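Local coordinates for glutathione transferase gst1-6 (Anopheles dirus, PDB 1V2A), which probably conjugates glutathione to electrophilic compounds, including halide-bearing xenobiotics, as a homodimeric detoxifying transferase of the Delta class, at residues 1-12 against 22-34. Numbering follows the deposited sequence.
With GTS (glutathione sulfonic acid), chain F.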
loop_
_atom_site.group_PDB
_atom_site.type_symbol
_atom_site.label_atom_id
_atom_site.label_comp_id
_atom_site.label_asym_id
_atom_site.label_seq_id
_atom_site.Cartn_x
_atom_site.Cartn_y
_atom_site.Cartn_z
ATOM N N MET B 1 12.344 -15.144 -16.095
ATOM C CA MET B 1 12.225 -14.502 -14.763
ATOM C C MET B 1 11.737 -15.511 -13.734
ATOM O O MET B 1 10.892 -16.349 -14.037
ATOM C CB MET B 1 11.257 -13.313 -14.848
ATOM C CG MET B 1 9.893 -13.657 -15.420
ATOM S SD MET B 1 8.907 -12.190 -15.832
ATOM C CE MET B 1 9.498 -11.875 -17.485
ATOM N N ASP B 2 12.284 -15.449 -12.525
ATOM C CA ASP B 2 11.867 -16.366 -11.470
ATOM C C ASP B 2 10.757 -15.721 -10.649
ATOM O O ASP B 2 10.728 -14.499 -10.465
ATOM C CB ASP B 2 13.038 -16.727 -10.547
ATOM C CG ASP B 2 14.205 -17.332 -11.294
ATOM O OD1 ASP B 2 13.973 -17.995 -12.332
ATOM O OD2 ASP B 2 15.358 -17.158 -10.836
ATOM N N TYR B 3 9.845 -16.552 -10.157
ATOM C CA TYR B 3 8.724 -16.065 -9.375
ATOM C C TYR B 3 8.499 -16.923 -8.136
ATOM O O TYR B 3 7.788 -17.929 -8.186
ATOM C CB TYR B 3 7.458 -16.051 -10.241
ATOM C CG TYR B 3 6.270 -15.388 -9.585
ATOM C CD1 TYR B 3 6.293 -14.028 -9.268
ATOM C CD2 TYR B 3 5.118 -16.116 -9.283
ATOM C CE1 TYR B 3 5.191 -13.407 -8.669
ATOM C CE2 TYR B 3 4.013 -15.507 -8.684
ATOM C CZ TYR B 3 4.057 -14.153 -8.383
ATOM O OH TYR B 3 2.961 -13.546 -7.813
ATOM N N TYR B 4 9.119 -16.537 -7.027
ATOM C CA TYR B 4 8.944 -17.276 -5.781
ATOM C C TYR B 4 7.516 -17.000 -5.346
ATOM O O TYR B 4 7.095 -15.844 -5.276
ATOM C CB TYR B 4 9.949 -16.796 -4.744
ATOM C CG TYR B 4 11.362 -16.979 -5.235
ATOM C CD1 TYR B 4 11.946 -16.047 -6.093
ATOM C CD2 TYR B 4 12.074 -18.138 -4.934
ATOM C CE1 TYR B 4 13.203 -16.266 -6.645
ATOM C CE2 TYR B 4 13.329 -18.371 -5.480
ATOM C CZ TYR B 4 13.888 -17.436 -6.335
ATOM O OH TYR B 4 15.118 -17.683 -6.886
ATOM N N TYR B 5 6.769 -18.061 -5.064
ATOM C CA TYR B 5 5.372 -17.893 -4.710
ATOM C C TYR B 5 4.719 -19.175 -4.189
ATOM O O TYR B 5 5.371 -20.200 -3.963
ATOM C CB TYR B 5 4.605 -17.483 -5.963
ATOM C CG TYR B 5 4.341 -18.678 -6.834
ATOM C CD1 TYR B 5 3.043 -19.063 -7.139
ATOM C CD2 TYR B 5 5.388 -19.510 -7.237
ATOM C CE1 TYR B 5 2.788 -20.254 -7.812
ATOM C CE2 TYR B 5 5.145 -20.704 -7.910
ATOM C CZ TYR B 5 3.840 -21.072 -8.187
ATOM O OH TYR B 5 3.577 -22.284 -8.787
ATOM N N SER B 6 3.401 -19.082 -4.042
ATOM C CA SER B 6 2.544 -20.175 -3.616
ATOM C C SER B 6 1.115 -19.742 -3.909
ATOM O O SER B 6 0.665 -18.722 -3.401
ATOM C CB SER B 6 2.691 -20.445 -2.127
ATOM O OG SER B 6 1.785 -21.464 -1.740
ATOM N N LEU B 7 0.413 -20.514 -4.729
ATOM C CA LEU B 7 -0.969 -20.212 -5.095
ATOM C C LEU B 7 -1.922 -20.094 -3.916
ATOM O O LEU B 7 -3.050 -19.634 -4.080
ATOM C CB LEU B 7 -1.515 -21.277 -6.050
ATOM C CG LEU B 7 -1.069 -21.171 -7.507
ATOM C CD1 LEU B 7 -1.689 -22.294 -8.319
ATOM C CD2 LEU B 7 -1.490 -19.809 -8.054
ATOM N N ILE B 8 -1.491 -20.528 -2.738
ATOM C CA ILE B 8 -2.344 -20.438 -1.566
ATOM C C ILE B 8 -2.306 -19.001 -1.063
ATOM O O ILE B 8 -3.240 -18.526 -0.408
ATOM C CB ILE B 8 -1.875 -21.388 -0.441
ATOM C CG1 ILE B 8 -2.058 -22.847 -0.866
ATOM C CG2 ILE B 8 -2.708 -21.160 0.809
ATOM C CD1 ILE B 8 -1.233 -23.274 -2.073
ATOM N N SER B 9 -1.211 -18.316 -1.387
ATOM C CA SER B 9 -1.006 -16.926 -1.008
ATOM C C SER B 9 -1.786 -16.020 -1.967
ATOM O O SER B 9 -1.518 -16.003 -3.170
ATOM C CB SER B 9 0.492 -16.592 -1.067
ATOM O OG SER B 9 0.728 -15.197 -0.981
ATOM N N PRO B 10 -2.780 -15.277 -1.449
ATOM C CA PRO B 10 -3.586 -14.376 -2.277
ATOM C C PRO B 10 -2.733 -13.293 -2.967
ATOM O O PRO B 10 -2.950 -12.970 -4.129
ATOM C CB PRO B 10 -4.598 -13.804 -1.279
ATOM C CG PRO B 10 -4.778 -14.938 -0.306
ATOM C CD PRO B 10 -3.342 -15.374 -0.088
ATOM N N PRO B 11 -1.762 -12.709 -2.252
ATOM C CA PRO B 11 -0.938 -11.687 -2.905
ATOM C C PRO B 11 -0.241 -12.235 -4.161
ATOM O O PRO B 11 -0.191 -11.563 -5.186
ATOM C CB PRO B 11 0.060 -11.302 -1.810
ATOM C CG PRO B 11 -0.740 -11.491 -0.562
ATOM C CD PRO B 11 -1.452 -12.794 -0.815
ATOM N N CYS B 12 0.288 -13.455 -4.077
ATOM C CA CYS B 12 0.980 -14.083 -5.209
ATOM C C CYS B 12 0.140 -14.341 -6.463
ATOM O O CYS B 12 0.688 -14.485 -7.547
ATOM C CB CYS B 12 1.590 -15.422 -4.791
ATOM S SG CYS B 12 2.859 -15.347 -3.543
ATOM N N LEU B 22 -0.976 -11.142 -20.286
ATOM C CA LEU B 22 -0.001 -10.487 -21.160
ATOM C C LEU B 22 0.998 -11.403 -21.869
ATOM O O LEU B 22 1.922 -10.916 -22.531
ATOM C CB LEU B 22 0.790 -9.441 -20.370
ATOM C CG LEU B 22 0.048 -8.345 -19.601
ATOM C CD1 LEU B 22 1.044 -7.593 -18.740
ATOM C CD2 LEU B 22 -0.660 -7.394 -20.564
ATOM N N GLY B 23 0.835 -12.713 -21.714
ATOM C CA GLY B 23 1.731 -13.654 -22.365
ATOM C C GLY B 23 3.162 -13.666 -21.858
ATOM O O GLY B 23 4.102 -13.815 -22.648
ATOM N N ILE B 24 3.342 -13.522 -20.549
ATOM C CA ILE B 24 4.682 -13.519 -19.975
ATOM C C ILE B 24 5.008 -14.882 -19.373
ATOM O O ILE B 24 4.203 -15.458 -18.635
ATOM C CB ILE B 24 4.841 -12.456 -18.841
ATOM C CG1 ILE B 24 4.405 -11.074 -19.324
ATOM C CG2 ILE B 24 6.297 -12.369 -18.409
ATOM C CD1 ILE B 24 4.483 -10.011 -18.243
ATOM N N THR B 25 6.192 -15.397 -19.685
ATOM C CA THR B 25 6.596 -16.681 -19.139
ATOM C C THR B 25 7.225 -16.481 -17.771
ATOM O O THR B 25 8.220 -15.768 -17.622
ATOM C CB THR B 25 7.617 -17.411 -20.038
ATOM O OG1 THR B 25 7.002 -17.754 -21.285
ATOM C CG2 THR B 25 8.101 -18.696 -19.356
ATOM N N LEU B 26 6.628 -17.113 -16.771
ATOM C CA LEU B 26 7.133 -17.029 -15.417
ATOM C C LEU B 26 7.725 -18.374 -15.011
ATOM O O LEU B 26 7.048 -19.404 -15.085
ATOM C CB LEU B 26 6.007 -16.668 -14.448
ATOM C CG LEU B 26 5.421 -15.255 -14.449
ATOM C CD1 LEU B 26 4.348 -15.166 -13.385
ATOM C CD2 LEU B 26 6.514 -14.236 -14.173
ATOM N N ASN B 27 8.992 -18.365 -14.604
ATOM C CA ASN B 27 9.650 -19.581 -14.141
ATOM C C ASN B 27 9.253 -19.701 -12.675
ATOM O O ASN B 27 9.930 -19.177 -11.792
ATOM C CB ASN B 27 11.173 -19.465 -14.283
ATOM C CG ASN B 27 11.929 -20.508 -13.458
ATOM O OD1 ASN B 27 11.526 -21.671 -13.373
ATOM N ND2 ASN B 27 13.039 -20.092 -12.859
ATOM N N LEU B 28 8.134 -20.379 -12.435
ATOM C CA LEU B 28 7.596 -20.556 -11.091
ATOM C C LEU B 28 8.515 -21.295 -10.135
ATOM O O LEU B 28 9.196 -22.246 -10.513
ATOM C CB LEU B 28 6.248 -21.284 -11.165
ATOM C CG LEU B 28 4.997 -20.476 -11.537
ATOM C CD1 LEU B 28 5.290 -19.509 -12.661
ATOM C CD2 LEU B 28 3.887 -21.437 -11.929
ATOM N N LYS B 29 8.516 -20.858 -8.885
ATOM C CA LYS B 29 9.338 -21.484 -7.863
ATOM C C LYS B 29 8.561 -21.595 -6.556
ATOM O O LYS B 29 8.659 -20.727 -5.691
ATOM C CB LYS B 29 10.616 -20.672 -7.660
ATOM C CG LYS B 29 11.512 -20.654 -8.891
ATOM C CD LYS B 29 12.864 -20.055 -8.581
ATOM C CE LYS B 29 13.831 -20.258 -9.739
ATOM N NZ LYS B 29 15.175 -19.657 -9.448
ATOM N N LYS B 30 7.778 -22.659 -6.423
ATOM C CA LYS B 30 6.991 -22.851 -5.216
ATOM C C LYS B 30 7.885 -22.621 -4.016
ATOM O O LYS B 30 8.954 -23.211 -3.894
ATOM C CB LYS B 30 6.365 -24.250 -5.184
ATOM C CG LYS B 30 5.148 -24.363 -6.093
ATOM C CD LYS B 30 4.438 -25.714 -6.008
ATOM C CE LYS B 30 3.260 -25.730 -6.983
ATOM N NZ LYS B 30 2.493 -27.012 -7.013
ATOM N N THR B 31 7.435 -21.737 -3.137
ATOM C CA THR B 31 8.199 -21.368 -1.964
ATOM C C THR B 31 7.394 -21.469 -0.679
ATOM O O THR B 31 6.270 -20.979 -0.601
ATOM C CB THR B 31 8.689 -19.916 -2.090
ATOM O OG1 THR B 31 9.394 -19.753 -3.327
ATOM C CG2 THR B 31 9.592 -19.551 -0.921
ATOM N N ASN B 32 7.978 -22.109 0.326
ATOM C CA ASN B 32 7.339 -22.230 1.626
ATOM C C ASN B 32 8.101 -21.239 2.490
ATOM O O ASN B 32 9.123 -21.583 3.079
ATOM C CB ASN B 32 7.498 -23.645 2.187
ATOM C CG ASN B 32 6.999 -23.762 3.614
ATOM O OD1 ASN B 32 7.435 -23.028 4.493
ATOM N ND2 ASN B 32 6.079 -24.690 3.850
ATOM N N VAL B 33 7.606 -20.005 2.547
ATOM C CA VAL B 33 8.256 -18.950 3.315
ATOM C C VAL B 33 8.379 -19.244 4.796
ATOM O O VAL B 33 8.978 -18.469 5.540
ATOM C CB VAL B 33 7.533 -17.594 3.139
ATOM C CG1 VAL B 33 7.777 -17.062 1.749
ATOM C CG2 VAL B 33 6.040 -17.755 3.393
ATOM N N HIS B 34 7.814 -20.361 5.234
ATOM C CA HIS B 34 7.910 -20.730 6.639
ATOM C C HIS B 34 9.147 -21.600 6.853
ATOM O O HIS B 34 9.732 -21.601 7.935
ATOM C CB HIS B 34 6.650 -21.470 7.085
ATOM C CG HIS B 34 5.401 -20.657 6.959
ATOM N ND1 HIS B 34 4.937 -20.190 5.748
ATOM C CD2 HIS B 34 4.517 -20.227 7.891
ATOM C CE1 HIS B 34 3.821 -19.509 5.938
ATOM N NE2 HIS B 34 3.544 -19.517 7.228
HETATM N N1 GTS F . 2.385 -6.904 0.740
HETATM C CA1 GTS F . 2.997 -8.142 0.348
HETATM C C1 GTS F . 2.675 -8.300 -1.117
HETATM O O11 GTS F . 3.496 -8.876 -1.807
HETATM O O12 GTS F . 1.622 -7.832 -1.572
HETATM C CB1 GTS F . 2.419 -9.240 1.211
HETATM C CG1 GTS F . 2.988 -10.642 0.914
HETATM C CD1 GTS F . 3.066 -11.498 2.168
HETATM O OE1 GTS F . 2.718 -11.073 3.281
HETATM N N2 GTS F . 3.526 -12.728 1.945
HETATM C CA2 GTS F . 3.654 -13.697 3.039
HETATM C C2 GTS F . 5.095 -13.991 3.284
HETATM O O2 GTS F . 5.877 -14.138 2.336
HETATM C CB2 GTS F . 3.004 -15.051 2.768
HETATM S SG2 GTS F . 1.204 -15.118 2.489
HETATM O O1S GTS F . 0.782 -14.339 1.370
HETATM O O2S GTS F . 0.899 -16.483 2.258
HETATM O O3S GTS F . 0.499 -14.651 3.649
HETATM N N3 GTS F . 5.426 -14.085 4.564
HETATM C CA3 GTS F . 6.776 -14.376 4.950
HETATM C C3 GTS F . 7.267 -13.421 5.977
HETATM O O31 GTS F . 8.406 -13.610 6.378
HETATM O O32 GTS F . 6.502 -12.522 6.363
#
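Lys29 reaches back along strand 2-5 to Tyr4 and Asp2. Its chain, extended beyond CG, runs beside the Tyr4 ring, and NZ donates to Tyr4 OH at 3.2 Å while forming a salt bridge with Asp2 OD2, 2.9 Å away. Asn27 ND2 is modelled so near the other carboxylate oxygen, Asp2 OD1, that the exact geometry of their hydrogen bond is doubtful; the carboxylate and amide planes stand 74° apart. At the edge of the Tyr4 ring, in its plane and near CB and CD2, sits Thr31 OG1, which donates to Lys29 O. Backbone pairing runs from Asn27 N, bonded to Met1 O at 2.8 Å, to Thr31 N, bonded to Tyr5 O at 2.7 Å; between them Tyr3 N and O pair with Asn27 O and Lys29 N. This is the parallel pairing of a right-handed beta-alpha-beta unit, with helix 13-22 as the crossover, in the thioredoxin-like domain of the glutathione transferase fold. Strand 27-30 borders the sheet, and strand 53-56 flanks strand 2-5 on its other side. Apolar contacts gather around the Tyr3 and Tyr5 rings and at Met1. Leu26 CD1 lies over one face of the Tyr3 ring. Tyr5 CG lies between its backbone N and carbonyl carbon (chi1 79°), which turns the ring back toward strand 27-30, bringing Tyr5 CE2 to 3.5 Å from Leu28 CB. Met1, bent at chi3, sets CE tightly against Ile24 CG2 (3.4 Å), beside helix 64-75. Beyond the strands, Ser9 OG donates to the sulfonate O1S of glutathione sulfonic acid at 2.5 Å, and Val33 CG1 packs against the ligand's O2.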